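FMN-dependent NADH:quinone oxidoreductase 1 (PDB 3U7I) probably reduces quinones with NADH through a bound FMN cofactor, and also cleaves the azo bond of aromatic azo compounds to give amines. Local coordinates at residues D157-Y160 against T161-Y165; K168-K171 against A172-F176. All coordinates share one frame; numbering follows the deposited sequence.

Interaction 1: residues D157-Y160 against T161-Y165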
loop_
_atom_site.group_PDB
_atom_site.type_symbol
_atom_site.label_atom_id
_atom_site.label_comp_id
_atom_site.label_asym_id
_atom_site.label_seq_id
_atom_site.Cartn_x
_atom_site.Cartn_y
_atom_site.Cartn_z
ATOM N N ASP C 157 21.741 -4.756 2.143
ATOM C CA ASP C 157 21.924 -3.811 1.037
ATOM C C ASP C 157 21.955 -4.524 -0.314
ATOM O O ASP C 157 22.889 -4.354 -1.105
ATOM C CB ASP C 157 23.174 -2.947 1.239
ATOM C CG ASP C 157 23.076 -2.053 2.478
ATOM O OD1 ASP C 157 21.991 -1.479 2.729
ATOM O OD2 ASP C 157 24.087 -1.929 3.208
ATOM N N ASP C 158 20.922 -5.329 -0.551
ATOM C CA ASP C 158 20.755 -6.058 -1.803
ATOM C C ASP C 158 19.356 -5.768 -2.332
ATOM O O ASP C 158 18.771 -4.737 -2.003
ATOM C CB ASP C 158 20.949 -7.561 -1.584
ATOM C CG ASP C 158 20.055 -8.111 -0.483
ATOM O OD1 ASP C 158 19.216 -7.344 0.039
ATOM O OD2 ASP C 158 20.180 -9.310 -0.146
ATOM N N TRP C 159 18.813 -6.679 -3.131
ATOM C CA TRP C 159 17.490 -6.481 -3.714
ATOM C C TRP C 159 16.430 -6.243 -2.649
ATOM O O TRP C 159 15.629 -5.313 -2.768
ATOM C CB TRP C 159 17.100 -7.669 -4.598
ATOM C CG TRP C 159 15.728 -7.555 -5.209
ATOM C CD1 TRP C 159 15.382 -6.843 -6.322
ATOM C CD2 TRP C 159 14.522 -8.185 -4.746
ATOM N NE1 TRP C 159 14.034 -6.982 -6.578
ATOM C CE2 TRP C 159 13.484 -7.806 -5.625
ATOM C CE3 TRP C 159 14.219 -9.031 -3.670
ATOM C CZ2 TRP C 159 12.165 -8.242 -5.463
ATOM C CZ3 TRP C 159 12.910 -9.464 -3.512
ATOM C CH2 TRP C 159 11.901 -9.073 -4.405
ATOM N N TYR C 160 16.419 -7.074 -1.609
ATOM C CA TYR C 160 15.425 -6.931 -0.537
ATOM C C TYR C 160 15.419 -5.523 0.061
ATOM O O TYR C 160 14.354 -4.947 0.308
ATOM C CB TYR C 160 15.629 -7.988 0.560
ATOM C CG TYR C 160 15.231 -9.383 0.126
ATOM C CD1 TYR C 160 16.114 -10.188 -0.590
ATOM C CD2 TYR C 160 13.969 -9.889 0.416
ATOM C CE1 TYR C 160 15.750 -11.461 -0.998
ATOM C CE2 TYR C 160 13.596 -11.160 0.009
ATOM C CZ TYR C 160 14.489 -11.942 -0.695
ATOM O OH TYR C 160 14.116 -13.207 -1.100
ATOM N N THR C 161 16.613 -4.977 0.288
ATOM C CA THR C 161 16.753 -3.627 0.824
ATOM C C THR C 161 16.102 -2.622 -0.119
ATOM O O THR C 161 15.457 -1.678 0.322
ATOM C CB THR C 161 18.227 -3.238 1.004
ATOM O OG1 THR C 161 18.932 -4.311 1.639
ATOM C CG2 THR C 161 18.343 -1.977 1.852
ATOM N N ASP C 162 16.278 -2.838 -1.418
ATOM C CA ASP C 162 15.757 -1.930 -2.428
ATOM C C ASP C 162 14.230 -1.991 -2.567
ATOM O O ASP C 162 13.603 -0.990 -2.915
ATOM C CB ASP C 162 16.430 -2.189 -3.775
ATOM C CG ASP C 162 17.927 -1.964 -3.725
ATOM O OD1 ASP C 162 18.371 -1.159 -2.877
ATOM O OD2 ASP C 162 18.660 -2.590 -4.526
ATOM N N VAL C 163 13.631 -3.149 -2.276
ATOM C CA VAL C 163 12.176 -3.320 -2.419
ATOM C C VAL C 163 11.411 -3.319 -1.097
ATOM O O VAL C 163 10.249 -3.727 -1.038
ATOM C CB VAL C 163 11.811 -4.588 -3.241
ATOM C CG1 VAL C 163 12.422 -4.500 -4.618
ATOM C CG2 VAL C 163 12.258 -5.859 -2.528
ATOM N N GLU C 164 12.062 -2.844 -0.041
ATOM C CA GLU C 164 11.415 -2.723 1.259
ATOM C C GLU C 164 10.570 -1.458 1.260
ATOM O O GLU C 164 10.892 -0.480 1.941
ATOM C CB GLU C 164 12.455 -2.682 2.391
ATOM C CG GLU C 164 11.856 -2.891 3.779
ATOM C CD GLU C 164 12.832 -2.577 4.892
ATOM O OE1 GLU C 164 13.891 -1.970 4.600
ATOM O OE2 GLU C 164 12.543 -2.940 6.055
ATOM N N TYR C 165 9.487 -1.475 0.491
ATOM C CA TYR C 165 8.684 -0.268 0.308
ATOM C C TYR C 165 7.806 0.075 1.497
ATOM O O TYR C 165 7.416 1.226 1.659
ATOM C CB TYR C 165 7.876 -0.326 -0.990
ATOM C CG TYR C 165 8.770 -0.239 -2.197
ATOM C CD1 TYR C 165 9.527 0.907 -2.435
ATOM C CD2 TYR C 165 8.886 -1.306 -3.086
ATOM C CE1 TYR C 165 10.364 0.996 -3.525
ATOM C CE2 TYR C 165 9.724 -1.224 -4.185
ATOM C CZ TYR C 165 10.452 -0.065 -4.400
ATOM O OH TYR C 165 11.288 0.026 -5.487
#
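With its CG anti to the backbone N (chi1 178°), Trp159 lays its indole beside Val163. The valine, with CG1 anti to its own carbonyl carbon (chi1 -59°), presents both methyls to that ring. Val163 CG2 sits almost on the normal of the six-membered ring, 3.6 Å from its centroid, which makes this a CH-pi contact over the face. CG1 lies on the pyrrole side, 3.5 Å from Trp159 NE1. The same two residues are also joined through the backbone, Val163 N donating to Trp159 O over 3.0 Å.

At the start of the turn, Asp158 is the N-cap. Its amide donates to Thr161 OG1 at 3.1 Å with an N-H...O angle of 144°, and the same hydroxyl is also hydrogen-bonded to the carbonyl oxygen of Tyr154. Thr161 OG1 thus connects the N-cap amide with the preceding loop. One turn on, Asp162 N forms a hydrogen bond with Asp158 O at 3.2 Å. Beyond Val163, where helical backbone angles end, Glu164 centres an inverse gamma turn and forms a salt bridge with Arg186.

Phe107 meets the Trp159 ring edge to face. The N-cap amide of Asp158, received by the side chain of Thr161 three residues on, marks the N-terminal end of a single helical turn that leads into helix 165-177 of the flavodoxin-like fold.

Interaction 2: residues K168-K171 against A172-F176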
loop_
_atom_site.group_PDB
_atom_site.type_symbol
_atom_site.label_atom_id
_atom_site.label_comp_id
_atom_site.label_asym_id
_atom_site.label_seq_id
_atom_site.Cartn_x
_atom_site.Cartn_y
_atom_site.Cartn_z
ATOM N N LYS C 168 10.404 2.247 3.323
ATOM C CA LYS C 168 10.693 3.418 2.499
ATOM C C LYS C 168 9.521 4.397 2.501
ATOM O O LYS C 168 9.696 5.601 2.718
ATOM C CB LYS C 168 11.059 2.992 1.069
ATOM C CG LYS C 168 12.417 2.318 0.995
ATOM C CD LYS C 168 12.794 1.958 -0.430
ATOM C CE LYS C 168 14.278 1.603 -0.521
ATOM N NZ LYS C 168 14.702 1.503 -1.945
ATOM N N TYR C 169 8.322 3.872 2.287
ATOM C CA TYR C 169 7.127 4.700 2.257
ATOM C C TYR C 169 6.854 5.340 3.612
ATOM O O TYR C 169 6.688 6.559 3.703
ATOM C CB TYR C 169 5.929 3.875 1.809
ATOM C CG TYR C 169 4.625 4.625 1.810
ATOM C CD1 TYR C 169 4.327 5.533 0.803
ATOM C CD2 TYR C 169 3.687 4.424 2.811
ATOM C CE1 TYR C 169 3.130 6.217 0.791
ATOM C CE2 TYR C 169 2.486 5.105 2.811
ATOM C CZ TYR C 169 2.206 6.001 1.800
ATOM O OH TYR C 169 1.001 6.679 1.783
ATOM N N LEU C 170 6.817 4.538 4.672
ATOM C CA LEU C 170 6.513 5.096 5.995
ATOM C C LEU C 170 7.493 6.188 6.433
ATOM O O LEU C 170 7.062 7.252 6.876
ATOM C CB LEU C 170 6.390 3.997 7.062
ATOM C CG LEU C 170 5.189 3.062 6.889
ATOM C CD1 LEU C 170 5.260 1.896 7.858
ATOM C CD2 LEU C 170 3.887 3.832 7.059
ATOM N N LYS C 171 8.799 5.930 6.321
ATOM C CA LYS C 171 9.801 6.937 6.672
ATOM C C LYS C 171 9.582 8.232 5.877
ATOM O O LYS C 171 9.595 9.340 6.438
ATOM C CB LYS C 171 11.214 6.415 6.400
ATOM C CG LYS C 171 12.313 7.301 6.990
ATOM C CD LYS C 171 13.687 6.805 6.609
ATOM C CE LYS C 171 14.753 7.577 7.356
ATOM N NZ LYS C 171 16.094 7.260 6.804
ATOM N N ALA C 172 9.388 8.072 4.565
ATOM C CA ALA C 172 9.187 9.198 3.646
ATOM C C ALA C 172 7.975 10.050 4.018
ATOM O O ALA C 172 8.088 11.282 4.137
ATOM C CB ALA C 172 9.064 8.699 2.194
HETATM N N MSE C 173 6.823 9.392 4.191
HETATM C CA MSE C 173 5.578 10.093 4.487
HETATM C C MSE C 173 5.689 10.824 5.814
HETATM O O MSE C 173 5.323 11.999 5.927
HETATM C CB MSE C 173 4.398 9.129 4.524
HETATM C CG MSE C 173 4.071 8.519 3.164
HETATM SE SE MSE C 173 3.722 9.839 1.766
HETATM C CE MSE C 173 5.428 9.793 0.843
ATOM N N PHE C 174 6.207 10.139 6.828
ATOM C CA PHE C 174 6.260 10.776 8.139
ATOM C C PHE C 174 7.263 11.905 8.184
ATOM O O PHE C 174 7.007 12.915 8.840
ATOM C CB PHE C 174 6.391 9.762 9.278
ATOM C CG PHE C 174 5.128 8.979 9.493
ATOM C CD1 PHE C 174 4.073 9.530 10.197
ATOM C CD2 PHE C 174 4.965 7.724 8.920
ATOM C CE1 PHE C 174 2.894 8.826 10.364
ATOM C CE2 PHE C 174 3.792 7.015 9.084
ATOM C CZ PHE C 174 2.753 7.565 9.802
ATOM N N ASN C 175 8.367 11.762 7.449
ATOM C CA ASN C 175 9.335 12.855 7.340
ATOM C C ASN C 175 8.701 14.059 6.649
ATOM O O ASN C 175 8.885 15.216 7.058
ATOM C CB ASN C 175 10.609 12.431 6.616
ATOM C CG ASN C 175 11.687 13.504 6.683
ATOM O OD1 ASN C 175 12.533 13.497 7.582
ATOM N ND2 ASN C 175 11.655 14.438 5.737
ATOM N N PHE C 176 7.935 13.771 5.604
ATOM C CA PHE C 176 7.158 14.803 4.935
ATOM C C PHE C 176 6.248 15.559 5.915
ATOM O O PHE C 176 6.235 16.789 5.931
ATOM C CB PHE C 176 6.343 14.202 3.791
ATOM C CG PHE C 176 5.342 15.145 3.210
ATOM C CD1 PHE C 176 5.755 16.331 2.616
ATOM C CD2 PHE C 176 3.987 14.846 3.252
ATOM C CE1 PHE C 176 4.830 17.211 2.074
ATOM C CE2 PHE C 176 3.056 15.720 2.713
ATOM C CZ PHE C 176 3.480 16.906 2.125
#
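Ala172 opens the second half of this helical run by donating its N to Lys168 O at 3.1 Å, while its methyl packs on Tyr165 of the second subunit. Selenomethionine 173 (Met173) repeats the step with a straighter bond, N to Tyr169 O, 2.9 Å and 171°. Its side chain carries the main aromatic contact. CG, anti to the carbonyl carbon (chi1 -67°), is carried over one face of the Tyr169 ring, 3.5 Å from the centroid and displaced toward the rim, a CH-pi contact. The chain then bends at chi2 and chi3, which leaves SE 4.5 Å from the same centroid, 41° off the normal: an oblique Met-aromatic approach. The far end of that tyrosine is held across the dimer interface, where Tyr169 OH is hydrogen-bonded to Asn106 O of the second subunit.

These i to i+4 pairs belong to helix 165-177 of the flavodoxin-like fold, which packs against the parallel sheet. Phe174 is on the face turned to the sheet, with Leu170 and Phe174 both touching Ile100 of strand 97-103. Phe174 N bonds to Leu170 O at 3.0 Å, and Phe174 CD2, at the ring edge, is also 3.0 Å from Leu170 O. The two side chains run alongside each other in the same direction, Leu170 CD2 and Phe174 CE2 being 3.8 Å apart. Asn175 N donates to Lys171 O at 2.9 Å, and its ND2 is hydrogen-bonded to a di(hydroxyethyl)ether molecule, probably from the crystallisation liquor. Phe176 N continues the i to i+4 series by donating to Ala172 O.

From the N terminus, strand 143-149 is followed by interaction 1 on helix 159-162, then by interaction 2 on helix 165-177, which precedes strand 181-187. Each contact closes only a turn or so of helix; the two lie in series and neither nest nor cross. Their centres are 16 Å apart, yet they touch: Lys168 NZ comes within 2.9 Å of Asp162 O, a probable hydrogen bond bridging the short connection between the helices. Together they occupy the beta-alpha-beta crossover joining two neighbouring parallel strands. Both also reach the second subunit of the homodimer, where Trp159 from one chain and Phe176 from the other bring their rings together.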